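Local coordinates for galactose-binding like protein (Bacteroides thetaiotaomicron, PDB 7M1A) that probably binds or helps to degrade carbohydrate, as a SusE-like protein whose C-terminal galactose-binding-like domain, the piece crystallised, carries a calcium ion, at residues L45-G50 / G54-T59; S69-W74 / L113-V118; K80-D85 / E134-G139; T98-D103 / D107-L112. All blocks are in the same frame, centred on the assembly; numbering follows the deposited sequence.

Interaction 1: residues L45-G50 / G54-T59; sequences LHTGTG and GPAVFT. With EDO (1,2-ethanediol), chain E.
Leu45 reaches across to Phe58, and two residues further along Thr47 meets Ala56. The CB of Leu45 points toward 54-59. With chi1 at 68°, CG sits between the backbone N and the carbonyl carbon, and from there the two methyls diverge. CD2 lands on one face of the Phe58 ring, displaced toward its rim, and comes to 3.8 Å from Phe58 CZ. It stands 21° off the ring normal, a CH-pi contact. CD1 stays further back, 4.4 Å from Phe58 CE2. The two side chains approach from opposite directions, as expected of residues on the two facing sheets of a beta-sandwich like that of galactose-binding-like domains: strand 45-46 lies at one border of the four-stranded sheet, while strand 56-66 belongs to the other. Phe170 of the four-stranded sheet touches both Leu45 and Phe58, and Ile156 also packs on Phe58. Thr47 CG2 comes to 4.2 Å from Ala56 CB; Thr47 OG1 is hydrogen-bonded to Asn167 and to the backbone N of Ile168. His46 points elsewhere. Its ND1 accepts from Gly48 N at 2.8 Å, the donor close to the ring plane. Its NE2 donates to O1 of an ethanediol, probably from the crystallisation liquor, at 2.7 Å; with both ring nitrogens used, rotation of the imidazole is probably limited in this crystal.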
# COMPACT_ATOMS: atom_id res chain seq x y z
N LEU A 45 3.14 11.31 -3.31
CA LEU A 45 2.49 10.36 -4.16
C LEU A 45 2.22 11.03 -5.49
O LEU A 45 2.20 12.28 -5.60
CB LEU A 45 1.24 9.74 -3.52
CG LEU A 45 0.02 10.66 -3.31
CD1 LEU A 45 -0.76 10.98 -4.59
CD2 LEU A 45 -0.95 10.00 -2.30
N HIS A 46 2.05 10.19 -6.51
CA HIS A 46 1.86 10.74 -7.85
C HIS A 46 1.17 9.72 -8.73
O HIS A 46 1.65 8.59 -8.84
CB HIS A 46 3.26 11.07 -8.43
CG HIS A 46 3.23 11.99 -9.59
ND1 HIS A 46 2.38 11.82 -10.71
CD2 HIS A 46 3.98 13.10 -9.80
CE1 HIS A 46 2.65 12.85 -11.53
NE2 HIS A 46 3.60 13.62 -10.99
N THR A 47 0.01 10.06 -9.34
CA THR A 47 -0.70 9.09 -10.18
C THR A 47 -0.21 9.03 -11.62
O THR A 47 -0.75 8.22 -12.38
CB THR A 47 -2.20 9.45 -10.23
OG1 THR A 47 -2.42 10.73 -10.81
CG2 THR A 47 -2.83 9.45 -8.85
N GLY A 48 0.82 9.86 -11.97
CA GLY A 48 1.31 9.85 -13.34
C GLY A 48 0.66 10.95 -14.18
O GLY A 48 0.06 11.92 -13.68
N THR A 49 0.79 10.79 -15.50
CA THR A 49 0.27 11.76 -16.48
C THR A 49 -0.53 11.07 -17.56
O THR A 49 -0.85 11.72 -18.52
CB THR A 49 1.42 12.56 -17.11
OG1 THR A 49 2.39 11.68 -17.69
CG2 THR A 49 2.18 13.36 -16.07
N GLY A 50 -0.85 9.79 -17.42
CA GLY A 50 -1.76 9.14 -18.36
C GLY A 50 -3.18 9.72 -18.25
O GLY A 50 -3.61 10.22 -17.20
N GLY A 54 -11.83 9.41 -15.41
CA GLY A 54 -12.51 10.18 -14.38
C GLY A 54 -11.52 10.57 -13.30
O GLY A 54 -10.37 10.16 -13.30
N PRO A 55 -12.01 11.36 -12.31
CA PRO A 55 -11.21 11.84 -11.17
C PRO A 55 -10.36 10.72 -10.57
O PRO A 55 -10.85 9.60 -10.31
CB PRO A 55 -12.29 12.32 -10.19
CG PRO A 55 -13.41 12.87 -11.09
CD PRO A 55 -13.41 11.87 -12.27
N ALA A 56 -9.10 11.03 -10.24
CA ALA A 56 -8.28 10.04 -9.55
C ALA A 56 -8.86 9.87 -8.16
O ALA A 56 -9.27 10.81 -7.51
CB ALA A 56 -6.85 10.49 -9.40
N VAL A 57 -8.84 8.61 -7.67
CA VAL A 57 -9.35 8.28 -6.34
C VAL A 57 -8.32 7.41 -5.62
O VAL A 57 -7.88 6.44 -6.19
CB VAL A 57 -10.74 7.59 -6.42
CG1 VAL A 57 -11.21 7.07 -5.07
CG2 VAL A 57 -11.76 8.45 -7.11
N PHE A 58 -8.06 7.70 -4.33
CA PHE A 58 -7.29 6.71 -3.57
C PHE A 58 -7.81 6.75 -2.12
O PHE A 58 -8.59 7.63 -1.72
CB PHE A 58 -5.77 6.99 -3.68
CG PHE A 58 -5.33 8.28 -3.08
CD1 PHE A 58 -5.06 8.42 -1.72
CD2 PHE A 58 -5.27 9.43 -3.89
CE1 PHE A 58 -4.70 9.64 -1.15
CE2 PHE A 58 -4.92 10.66 -3.33
CZ PHE A 58 -4.68 10.80 -1.96
N THR A 59 -7.44 5.68 -1.38
CA THR A 59 -8.12 5.34 -0.14
C THR A 59 -7.07 5.03 0.93
O THR A 59 -6.07 4.34 0.66
CB THR A 59 -8.96 4.09 -0.38
OG1 THR A 59 -9.84 4.25 -1.51
CG2 THR A 59 -9.81 3.73 0.82
C1 EDO E . 4.55 15.28 -14.19
O1 EDO E . 4.51 15.44 -12.80
C2 EDO E . 5.66 16.11 -14.81
O2 EDO E . 6.69 15.89 -13.93

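Interaction 2: residues S69-W74 / L113-V118; sequences SRFALW and LDMENV
Phe71 and Leu113 are 8.9 Å apart between their CA atoms, the nearest backbone approach of 69-74 to 113-118; no hydrogen bond joins the segments, which meet through side chains alone, as opposing layers of a beta-sandwich do. Phe71 carries CG anti to its N (chi1 171°), turning the ring so that Leu113 meets its CB end and Met115 its CD2-CE2 edge. Leu113 CD1 closes on the root of the side chain, 3.6 Å from Phe71 CB, and lies obliquely to the ring. Met115, a selenomethionine in this crystal, folds at chi2 and chi3 and thereby brings CE to the ring edge, 4.1 Å from Phe71 CD2. Its SE is 5.5 Å from the Phe71 ring centroid and oblique to it, a Met-aromatic contact. Cutting Phe71 back to an alanine here would probably leave Met115 CE without its aromatic neighbour and open a gap beside Phe175, whose ring also meets Phe71. Strand 70-74 is flanked in its sheet by strands 140-143 and 169-176, with a classic beta bulge where Ser69 and Arg70 face Trp176; opposite, strand 110-116 pairs with strand 88-96, which adds Val93 to the surroundings of Phe71 and Tyr91 to those of Met115.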
# COMPACT_ATOMS: atom_id res chain seq x y z
N SER A 69 -11.55 17.49 13.09
CA SER A 69 -11.65 18.94 13.30
C SER A 69 -11.01 19.75 12.16
O SER A 69 -11.59 20.75 11.71
CB SER A 69 -11.05 19.30 14.59
OG SER A 69 -9.67 18.95 14.64
N ARG A 70 -9.84 19.29 11.63
CA ARG A 70 -9.18 20.06 10.59
C ARG A 70 -8.43 19.12 9.65
O ARG A 70 -8.08 17.96 10.01
CB ARG A 70 -8.19 21.06 11.24
CG ARG A 70 -8.83 22.09 12.18
CD ARG A 70 -7.91 23.28 12.47
NE ARG A 70 -7.83 24.30 11.43
CZ ARG A 70 -6.87 24.38 10.52
NH1 ARG A 70 -5.73 23.68 10.70
NH2 ARG A 70 -6.86 25.25 9.54
N PHE A 71 -8.19 19.66 8.43
CA PHE A 71 -7.48 18.96 7.37
C PHE A 71 -6.52 19.94 6.69
O PHE A 71 -6.89 21.12 6.51
CB PHE A 71 -8.48 18.33 6.39
CG PHE A 71 -7.85 17.78 5.15
CD1 PHE A 71 -7.21 16.54 5.15
CD2 PHE A 71 -7.79 18.59 4.00
CE1 PHE A 71 -6.67 16.08 3.96
CE2 PHE A 71 -7.27 18.09 2.84
CZ PHE A 71 -6.71 16.86 2.81
N ALA A 72 -5.34 19.47 6.34
CA ALA A 72 -4.42 20.29 5.55
C ALA A 72 -3.76 19.43 4.49
O ALA A 72 -3.53 18.24 4.72
CB ALA A 72 -3.41 21.04 6.43
N LEU A 73 -3.30 20.02 3.39
CA LEU A 73 -2.66 19.32 2.31
C LEU A 73 -1.63 20.26 1.70
O LEU A 73 -1.97 21.43 1.42
CB LEU A 73 -3.65 18.80 1.28
CG LEU A 73 -3.08 17.98 0.09
CD1 LEU A 73 -4.09 16.89 -0.33
CD2 LEU A 73 -2.70 18.88 -1.11
N TRP A 74 -0.44 19.73 1.38
CA TRP A 74 0.64 20.51 0.77
C TRP A 74 0.99 19.90 -0.59
O TRP A 74 1.29 18.72 -0.68
CB TRP A 74 1.94 20.50 1.65
CG TRP A 74 1.73 21.28 2.91
CD1 TRP A 74 2.15 22.56 3.11
CD2 TRP A 74 1.05 20.88 4.14
NE1 TRP A 74 1.82 22.97 4.39
CE2 TRP A 74 1.17 21.94 5.06
CE3 TRP A 74 0.51 19.70 4.65
CZ2 TRP A 74 0.69 21.92 6.37
CZ3 TRP A 74 0.02 19.63 5.95
CH2 TRP A 74 0.09 20.75 6.80
N LEU A 113 -15.37 17.22 2.83
CA LEU A 113 -14.85 18.53 2.44
C LEU A 113 -14.82 18.66 0.92
O LEU A 113 -14.38 17.74 0.23
CB LEU A 113 -13.36 18.72 2.86
CG LEU A 113 -13.13 18.75 4.39
CD1 LEU A 113 -11.65 18.57 4.71
CD2 LEU A 113 -13.71 20.00 5.05
N ASP A 114 -15.22 19.88 0.47
CA ASP A 114 -14.99 20.31 -0.91
C ASP A 114 -13.80 21.26 -0.85
O ASP A 114 -13.86 22.28 -0.15
CB ASP A 114 -16.13 21.21 -1.40
CG ASP A 114 -17.42 20.45 -1.56
OD1 ASP A 114 -17.42 19.54 -2.36
OD2 ASP A 114 -18.37 20.70 -0.77
N MSE A 115 -12.68 20.91 -1.48
CA MSE A 115 -11.45 21.70 -1.41
C MSE A 115 -11.21 22.38 -2.74
O MSE A 115 -11.34 21.80 -3.81
CB MSE A 115 -10.22 20.83 -1.05
CG MSE A 115 -10.40 20.07 0.22
SE MSE A 115 -10.47 21.22 1.84
CE MSE A 115 -8.62 21.87 1.75
N GLU A 116 -10.73 23.63 -2.63
CA GLU A 116 -10.18 24.32 -3.78
C GLU A 116 -8.83 24.94 -3.38
O GLU A 116 -8.75 25.67 -2.41
CB GLU A 116 -11.11 25.41 -4.33
CG GLU A 116 -10.43 26.15 -5.51
CD GLU A 116 -11.23 27.23 -6.19
OE1 GLU A 116 -12.37 27.42 -5.77
OE2 GLU A 116 -10.70 27.85 -7.15
N ASN A 117 -7.79 24.62 -4.13
CA ASN A 117 -6.50 25.28 -3.95
C ASN A 117 -6.57 26.59 -4.76
O ASN A 117 -6.60 26.57 -6.01
CB ASN A 117 -5.39 24.40 -4.53
CG ASN A 117 -4.03 25.07 -4.48
OD1 ASN A 117 -3.35 25.16 -5.49
ND2 ASN A 117 -3.64 25.55 -3.31
N VAL A 118 -6.68 27.74 -4.08
CA VAL A 118 -6.79 29.06 -4.72
C VAL A 118 -5.42 29.68 -4.79
O VAL A 118 -4.64 29.67 -3.81
CB VAL A 118 -7.75 29.95 -3.91
CG1 VAL A 118 -7.76 31.37 -4.47
CG2 VAL A 118 -9.15 29.38 -3.82

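Interaction 3: residues K80-D85 / E134-G139; sequences KHFYND and EAAKIG. With EDO (1,2-ethanediol), chain E; EDO (1,2-ethanediol), chain C.
Ala136 CB sits over one face of the Phe82 ring, 3.8 Å from the ring centroid and 3.5 Å from Phe82 CD1, a CH-pi contact. The same methyl lies obliquely to the Tyr83 ring, so it touches both aromatic side chains. On the His81 ring, Lys80 CG covers one face, while O2 of an ethanediol meets NE2 at the edge, 2.8 Å away. Tyr83 reaches the helix with its hydroxyl: OH is 3.6 Å from Ala135 CB and hydrogen-bonds to Asp132 O. Both rings stand on a type II beta turn from His81 to Asn84, with Phe82 and Tyr83 at its two central positions, which sends them together against the last turn of helix 130-138. There Gly139 leaves the helix with positive phi, its N still bonded to Ala135 O. Away from the helix, the ethanediol that also binds His46 joins the two ends of the loop: O2 accepts from Lys80 NZ (2.9 Å), and O1 lies a doubtful 2.4 Å from Asp85 OD1. Both diols probably come from the crystallisation liquor. A leucine in place of Asp85 would remove the carboxylate, and the diol, its exact placing uncertain, would probably lose that partner and be freer to shift.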
# COMPACT_ATOMS: atom_id res chain seq x y z
N LYS A 80 7.98 24.05 -9.85
CA LYS A 80 7.44 23.12 -10.84
C LYS A 80 6.01 22.69 -10.43
O LYS A 80 5.16 22.51 -11.30
CB LYS A 80 8.37 21.90 -10.96
CG LYS A 80 7.80 20.85 -11.89
CD LYS A 80 8.67 19.60 -12.00
CE LYS A 80 8.27 18.78 -13.22
NZ LYS A 80 9.01 17.50 -13.39
N HIS A 81 5.74 22.59 -9.13
CA HIS A 81 4.49 22.03 -8.62
C HIS A 81 3.55 23.09 -8.04
O HIS A 81 2.38 22.80 -7.86
CB HIS A 81 4.76 20.88 -7.64
CG HIS A 81 5.43 19.74 -8.30
ND1 HIS A 81 6.77 19.65 -8.27
CD2 HIS A 81 4.96 18.59 -8.88
CE1 HIS A 81 7.16 18.52 -8.87
NE2 HIS A 81 6.07 17.84 -9.26
N PHE A 82 4.00 24.29 -7.69
CA PHE A 82 3.10 25.26 -7.08
C PHE A 82 2.08 25.74 -8.13
O PHE A 82 2.46 26.35 -9.15
CB PHE A 82 3.87 26.48 -6.55
CG PHE A 82 4.73 26.25 -5.33
CD1 PHE A 82 4.40 25.30 -4.39
CD2 PHE A 82 5.86 27.03 -5.10
CE1 PHE A 82 5.14 25.16 -3.22
CE2 PHE A 82 6.61 26.89 -3.93
CZ PHE A 82 6.28 25.92 -2.99
N TYR A 83 0.79 25.44 -7.92
CA TYR A 83 -0.26 25.82 -8.86
C TYR A 83 0.11 25.40 -10.29
O TYR A 83 -0.08 26.17 -11.28
CB TYR A 83 -0.51 27.34 -8.81
CG TYR A 83 -0.50 27.88 -7.41
CD1 TYR A 83 -1.62 27.77 -6.57
CD2 TYR A 83 0.64 28.47 -6.90
CE1 TYR A 83 -1.60 28.26 -5.26
CE2 TYR A 83 0.68 28.95 -5.58
CZ TYR A 83 -0.42 28.84 -4.77
OH TYR A 83 -0.44 29.33 -3.51
N ASN A 84 0.66 24.17 -10.41
CA ASN A 84 1.19 23.75 -11.70
C ASN A 84 1.24 22.21 -11.66
O ASN A 84 0.95 21.56 -10.65
CB ASN A 84 2.59 24.38 -11.90
CG ASN A 84 2.92 24.64 -13.37
OD1 ASN A 84 2.43 23.92 -14.25
ND2 ASN A 84 3.71 25.67 -13.62
N ASP A 85 1.68 21.60 -12.76
CA ASP A 85 1.96 20.17 -12.80
C ASP A 85 0.65 19.42 -12.46
O ASP A 85 -0.44 19.87 -12.84
CB ASP A 85 3.21 19.83 -11.95
CG ASP A 85 3.85 18.52 -12.38
OD1 ASP A 85 3.44 17.42 -11.90
OD2 ASP A 85 4.72 18.57 -13.24
N GLU A 134 3.95 31.95 -0.30
CA GLU A 134 3.63 31.85 1.12
C GLU A 134 2.42 30.94 1.30
O GLU A 134 2.48 30.05 2.19
CB GLU A 134 3.29 33.26 1.66
CG GLU A 134 2.89 33.22 3.15
CD GLU A 134 2.16 34.48 3.62
OE1 GLU A 134 1.06 34.77 3.11
OE2 GLU A 134 2.67 35.09 4.57
N ALA A 135 1.41 31.10 0.44
CA ALA A 135 0.20 30.28 0.64
C ALA A 135 0.55 28.81 0.45
O ALA A 135 -0.03 27.93 1.14
CB ALA A 135 -0.94 30.74 -0.27
N ALA A 136 1.40 28.49 -0.54
CA ALA A 136 1.74 27.12 -0.80
C ALA A 136 2.56 26.49 0.33
O ALA A 136 2.42 25.27 0.55
CB ALA A 136 2.38 27.02 -2.18
N LYS A 137 3.44 27.24 1.03
CA LYS A 137 4.10 26.72 2.24
C LYS A 137 3.09 26.52 3.35
O LYS A 137 3.32 25.57 4.10
CB LYS A 137 5.25 27.65 2.69
CG LYS A 137 6.17 27.93 1.55
CD LYS A 137 7.38 28.82 1.89
CE LYS A 137 8.45 28.67 0.84
NZ LYS A 137 9.49 29.72 1.01
N ILE A 138 2.02 27.35 3.48
CA ILE A 138 1.08 27.18 4.57
C ILE A 138 0.23 25.92 4.30
O ILE A 138 -0.22 25.25 5.23
CB ILE A 138 0.17 28.42 4.70
CG1 ILE A 138 1.05 29.59 5.20
CG2 ILE A 138 -1.06 28.15 5.58
CD1 ILE A 138 0.45 30.99 5.03
N GLY A 139 -0.01 25.60 3.00
CA GLY A 139 -0.86 24.46 2.64
C GLY A 139 -2.36 24.82 2.53
O GLY A 139 -2.78 25.79 3.18
C1 EDO E . 4.55 15.28 -14.19
O1 EDO E . 4.51 15.44 -12.80
C2 EDO E . 5.66 16.11 -14.81
O2 EDO E . 6.69 15.89 -13.93
C1 EDO C . 8.38 14.79 -9.92
O1 EDO C . 7.82 15.19 -8.70
C2 EDO C . 7.18 14.46 -10.62
O2 EDO C . 6.36 15.58 -10.81

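Interaction 4: residues T98-D103 / D107-L112; sequences TEPNPD and DQWVKL
The loop of the beta hairpin formed by strands 88-96 and 110-116 is drawn together by Gln108, whose side chain reaches over to the backbone of 98-103. Its chain runs extended beyond CG and presents the amide to two successive peptide units. OE1 accepts from Asn101 N at 2.9 Å, a fairly straight bond with the donor tilted 24° from the carbonyl plane. NE2 donates to Glu99 O at 3.0 Å, and although the N-H points well at its target (163°), it meets the carbonyl from above its plane. The other NE2 hydrogen goes to a water that also takes Thr98 N, so the water links the end of the side chain to the start of the loop. Next to the amide, Pro100 crosses Trp109 obliquely: Pro100 CB is 3.7 Å from Trp109 CZ2, and Pro100 CG 3.8 Å from the same atom. The indole NE1 donates 3.0 Å to a second water, held in the ring plane, which passes the bond on to Asn101 O. Tyr153 of strand 151-158 touches both Pro100 and Trp109, and Glu99 makes a salt bridge to Arg9 of the second subunit. With both ends of its amide committed to main-chain atoms, Gln108 satisfies peptide groups in a loop that has no regular secondary structure, and the gripped amide is probably prevented from flipping.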
# COMPACT_ATOMS: atom_id res chain seq x y z
N THR A 98 -16.96 2.36 8.86
CA THR A 98 -16.82 0.90 8.95
C THR A 98 -16.06 0.41 7.70
O THR A 98 -15.89 1.13 6.69
CB THR A 98 -18.18 0.19 9.07
OG1 THR A 98 -18.99 0.26 7.90
CG2 THR A 98 -19.00 0.61 10.29
N GLU A 99 -15.60 -0.88 7.76
CA GLU A 99 -14.70 -1.36 6.75
C GLU A 99 -15.15 -1.01 5.34
O GLU A 99 -16.28 -1.37 4.90
CB GLU A 99 -14.71 -2.89 6.84
CG GLU A 99 -13.56 -3.51 6.07
CD GLU A 99 -12.17 -3.13 6.61
OE1 GLU A 99 -11.94 -3.34 7.82
OE2 GLU A 99 -11.36 -2.63 5.83
N PRO A 100 -14.30 -0.33 4.56
CA PRO A 100 -14.63 -0.07 3.16
C PRO A 100 -14.89 -1.31 2.31
O PRO A 100 -14.10 -2.33 2.39
CB PRO A 100 -13.43 0.70 2.57
CG PRO A 100 -12.91 1.37 3.85
CD PRO A 100 -13.04 0.33 4.97
N ASN A 101 -15.93 -1.29 1.48
CA ASN A 101 -16.14 -2.44 0.62
C ASN A 101 -15.01 -2.45 -0.38
O ASN A 101 -14.72 -1.44 -1.03
CB ASN A 101 -17.48 -2.31 -0.12
CG ASN A 101 -17.84 -3.64 -0.77
OD1 ASN A 101 -17.14 -4.06 -1.69
ND2 ASN A 101 -19.01 -4.22 -0.55
N PRO A 102 -14.38 -3.63 -0.61
CA PRO A 102 -13.32 -3.69 -1.62
C PRO A 102 -13.65 -3.51 -3.07
O PRO A 102 -12.74 -3.31 -3.90
CB PRO A 102 -12.79 -5.10 -1.60
CG PRO A 102 -13.37 -5.73 -0.44
CD PRO A 102 -14.51 -4.88 0.12
N ASP A 103 -14.98 -3.38 -3.37
CA ASP A 103 -15.40 -3.09 -4.73
C ASP A 103 -15.25 -1.61 -5.04
O ASP A 103 -15.35 -1.26 -6.20
CB ASP A 103 -16.85 -3.51 -4.94
CG ASP A 103 -17.94 -2.75 -4.18
OD1 ASP A 103 -17.69 -1.72 -3.62
OD2 ASP A 103 -19.08 -3.29 -4.16
N ASP A 107 -20.99 4.05 -2.28
CA ASP A 107 -22.22 3.99 -1.55
C ASP A 107 -22.08 4.30 -0.06
O ASP A 107 -22.98 4.95 0.50
CB ASP A 107 -22.92 2.63 -1.75
CG ASP A 107 -23.51 2.45 -3.15
OD1 ASP A 107 -23.71 3.45 -3.88
OD2 ASP A 107 -23.87 1.31 -3.46
N GLN A 108 -21.10 3.70 0.66
CA GLN A 108 -21.04 3.82 2.09
C GLN A 108 -20.39 5.16 2.53
O GLN A 108 -20.28 5.40 3.75
CB GLN A 108 -20.30 2.66 2.78
CG GLN A 108 -18.79 2.75 2.67
CD GLN A 108 -18.17 1.38 2.83
OE1 GLN A 108 -18.02 0.67 1.85
NE2 GLN A 108 -17.86 1.02 4.08
N TRP A 109 -19.77 5.94 1.60
CA TRP A 109 -18.85 7.10 1.93
C TRP A 109 -19.69 8.37 2.04
O TRP A 109 -20.68 8.56 1.29
CB TRP A 109 -17.81 7.18 0.82
CG TRP A 109 -16.89 5.99 0.77
CD1 TRP A 109 -17.08 4.86 0.07
CD2 TRP A 109 -15.63 5.92 1.43
NE1 TRP A 109 -16.00 4.01 0.31
CE2 TRP A 109 -15.07 4.66 1.11
CE3 TRP A 109 -14.94 6.83 2.27
CZ2 TRP A 109 -13.82 4.27 1.58
CZ3 TRP A 109 -13.69 6.43 2.72
CH2 TRP A 109 -13.17 5.16 2.41
N VAL A 110 -19.18 9.30 2.87
CA VAL A 110 -19.78 10.59 3.03
C VAL A 110 -18.74 11.65 2.68
O VAL A 110 -17.56 11.54 3.00
CB VAL A 110 -20.34 10.72 4.46
CG1 VAL A 110 -20.88 12.11 4.77
CG2 VAL A 110 -21.53 9.76 4.62
N LYS A 111 -19.18 12.70 1.99
CA LYS A 111 -18.25 13.75 1.56
C LYS A 111 -18.05 14.73 2.72
O LYS A 111 -19.01 15.27 3.25
CB LYS A 111 -18.75 14.51 0.32
CG LYS A 111 -17.71 15.55 -0.17
CD LYS A 111 -18.07 16.16 -1.53
CE LYS A 111 -19.35 16.96 -1.48
NZ LYS A 111 -19.53 17.63 -2.77
N LEU A 112 -16.79 14.86 3.15
CA LEU A 112 -16.42 15.62 4.36
C LEU A 112 -16.10 17.05 3.96
O LEU A 112 -16.46 18.02 4.67
CB LEU A 112 -15.26 14.95 5.06
CG LEU A 112 -15.57 13.53 5.59
CD1 LEU A 112 -14.14 13.03 5.97
CD2 LEU A 112 -16.38 13.63 6.87
O HOH W 1 -18.82 2.61 6.51
O HOH W 2 -15.79 1.29 -0.95

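Along the chain interaction 1 closes before the others open; interactions 2 and 3 interleave, and interaction 4 is nested inside the loops both of these close. Interactions 1 and 2 bridge the two sheets of the sandwich on opposite sides of its centre, their own centres about 17 Å apart. Interaction 3 lies about 13 Å from interaction 2 between centres and touches it where Trp74 meets the end of helix 130-138; it shares an ethanediol with interaction 1. Interaction 4, about 30 Å from interaction 3 between centres, uses the earlier part of strand 110-116, whose later part serves interaction 2, and touches interaction 1 through Thr59 and Trp109. The contacts thus tie both sheets, helix and hairpin loop into one calcium-carrying domain.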